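Local coordinates for protein oxidoreductase (Ralstonia eutropha, PDB 3HJ9) that binds flavin mononucleotide and probably acts as a flavin-dependent oxidoreductase of the nitroreductase family, at residues Y105-D108 / C113-L116. Residues are numbered along the deposited sequence; the frame is centred on the assembly and turned at random.
Sequences YRYD and CLEL
Tyr105 and Leu116 face each other as a non-hydrogen-bonded pair in a β-hairpin that shows how a two-faced antiparallel sheet divides its chemistry. The hairpin lies between strands 94-100 and 28-30, away from the FMN sites. On the packed face, Leu116 reaches over the Tyr105 ring with CD1, 4.1 Å from the ring centroid and displaced toward the rim, a CH-π contact. Leu114 CB meets the same ring obliquely, 3.7 Å from Tyr105 CD2, the two side chains crossing at about a right angle, while Leu114 CD2 lies against Tyr107 CB. Helix 62-73 packs onto Tyr107 and Leu114 through Leu69, and the two tyrosine hydroxyls are bonded outside the strands, Tyr105 to the Glu26 carbonyl and Tyr107 to His112.

Between the faces, Arg106 and Glu115 exchange two nearly straight backbone hydrogen bonds, and Asp108 N reaches Cys113 O at 2.8 Å; the return bond from Cys113 N is weak.

The other face is mostly polar and partly exposed, apart from the buried Cys113 thiol beside Asp108 CB. Arg106 and Glu115 run side by side, and Arg106 NH2 donates to Glu115 OE2 at 3.2 Å, a salt bridge close to the guanidinium plane although the carboxylate is turned 40° from it. A bend at chi3 (63°) of Arg106 swings the guanidinium round to this oxygen. One water accepts from Arg106 NE and donates to Glu115 OE2; a second donates to both Asp108 OD2 and Glu115 OE1, acidic oxygens 4.4 Å apart. The hairpin thus joins a largely apolar side, part of it packed against helix 62-73, to a hydrated one where the salt bridge and shared waters would probably ease the crowding of two acids.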
loop_
_atom_site.group_PDB
_atom_site.type_symbol
_atom_site.label_atom_id
_atom_site.label_comp_id
_atom_site.label_asym_id
_atom_site.label_seq_id
_atom_site.Cartn_x
_atom_site.Cartn_y
_atom_site.Cartn_z
ATOM N N TYR A 105 11.925 6.152 -17.791
ATOM C CA TYR A 105 10.729 6.896 -18.169
ATOM C C TYR A 105 9.885 7.295 -16.988
ATOM O O TYR A 105 9.924 6.619 -15.978
ATOM C CB TYR A 105 9.853 6.041 -19.106
ATOM C CG TYR A 105 10.462 5.842 -20.465
ATOM C CD1 TYR A 105 11.452 4.878 -20.670
ATOM C CD2 TYR A 105 10.083 6.638 -21.542
ATOM C CE1 TYR A 105 12.058 4.712 -21.947
ATOM C CE2 TYR A 105 10.665 6.472 -22.816
ATOM C CZ TYR A 105 11.634 5.523 -23.014
ATOM O OH TYR A 105 12.187 5.399 -24.258
ATOM N N ARG A 106 9.123 8.384 -17.139
ATOM C CA ARG A 106 8.123 8.793 -16.164
ATOM C C ARG A 106 6.757 8.457 -16.785
ATOM O O ARG A 106 6.470 8.822 -17.938
ATOM C CB ARG A 106 8.177 10.283 -15.822
ATOM C CG ARG A 106 7.278 10.656 -14.630
ATOM C CD ARG A 106 7.409 12.099 -14.257
ATOM N NE ARG A 106 6.970 12.965 -15.344
ATOM C CZ ARG A 106 7.205 14.283 -15.437
ATOM N NH1 ARG A 106 7.871 14.959 -14.491
ATOM N NH2 ARG A 106 6.748 14.948 -16.503
ATOM N N TYR A 107 5.933 7.758 -16.007
ATOM C CA TYR A 107 4.576 7.433 -16.399
ATOM C C TYR A 107 3.686 8.653 -16.180
ATOM O O TYR A 107 3.656 9.198 -15.091
ATOM C CB TYR A 107 4.047 6.248 -15.596
ATOM C CG TYR A 107 2.611 5.939 -15.880
ATOM C CD1 TYR A 107 2.213 5.481 -17.135
ATOM C CD2 TYR A 107 1.629 6.069 -14.886
ATOM C CE1 TYR A 107 0.851 5.181 -17.405
ATOM C CE2 TYR A 107 0.279 5.747 -15.147
ATOM C CZ TYR A 107 -0.098 5.317 -16.410
ATOM O OH TYR A 107 -1.412 5.025 -16.671
ATOM N N ASP A 108 2.969 9.053 -17.224
ATOM C CA ASP A 108 2.018 10.153 -17.197
ATOM C C ASP A 108 0.627 9.482 -17.155
ATOM O O ASP A 108 0.175 8.963 -18.176
ATOM C CB ASP A 108 2.194 11.012 -18.449
ATOM C CG ASP A 108 1.198 12.131 -18.556
ATOM O OD1 ASP A 108 0.306 12.318 -17.707
ATOM O OD2 ASP A 108 1.303 12.844 -19.558
ATOM N N CYS A 113 0.946 7.338 -20.962
ATOM C CA CYS A 113 2.137 7.138 -21.749
ATOM C C CYS A 113 3.367 7.323 -20.874
ATOM O O CYS A 113 3.262 7.828 -19.752
ATOM C CB CYS A 113 2.152 8.112 -22.921
ATOM S SG CYS A 113 2.264 9.775 -22.369
ATOM N N LEU A 114 4.506 6.949 -21.447
ATOM C CA LEU A 114 5.839 7.051 -20.835
ATOM C C LEU A 114 6.649 8.169 -21.537
ATOM O O LEU A 114 6.712 8.214 -22.744
ATOM C CB LEU A 114 6.554 5.702 -20.966
ATOM C CG LEU A 114 5.991 4.486 -20.198
ATOM C CD1 LEU A 114 6.691 3.178 -20.638
ATOM C CD2 LEU A 114 6.153 4.748 -18.745
ATOM N N GLU A 115 7.228 9.070 -20.755
ATOM C CA GLU A 115 8.036 10.207 -21.225
ATOM C C GLU A 115 9.468 9.953 -20.766
ATOM O O GLU A 115 9.685 9.644 -19.597
ATOM C CB GLU A 115 7.529 11.501 -20.598
ATOM C CG GLU A 115 6.121 11.883 -21.013
ATOM C CD GLU A 115 5.627 13.235 -20.404
ATOM O OE1 GLU A 115 5.188 14.101 -21.203
ATOM O OE2 GLU A 115 5.687 13.445 -19.158
ATOM N N LEU A 116 10.422 10.036 -21.691
ATOM C CA LEU A 116 11.849 9.792 -21.390
ATOM C C LEU A 116 12.400 10.820 -20.384
ATOM O O LEU A 116 12.202 12.020 -20.553
ATOM C CB LEU A 116 12.685 9.758 -22.679
ATOM C CG LEU A 116 14.186 9.426 -22.584
ATOM C CD1 LEU A 116 14.389 8.009 -22.063
ATOM C CD2 LEU A 116 14.827 9.639 -23.970
HETATM O O HOH W 1 5.326 11.736 -17.252
HETATM O O HOH W 2 2.457 13.608 -21.941
HETATM O O HOH W 3 3.287 14.861 -17.920
#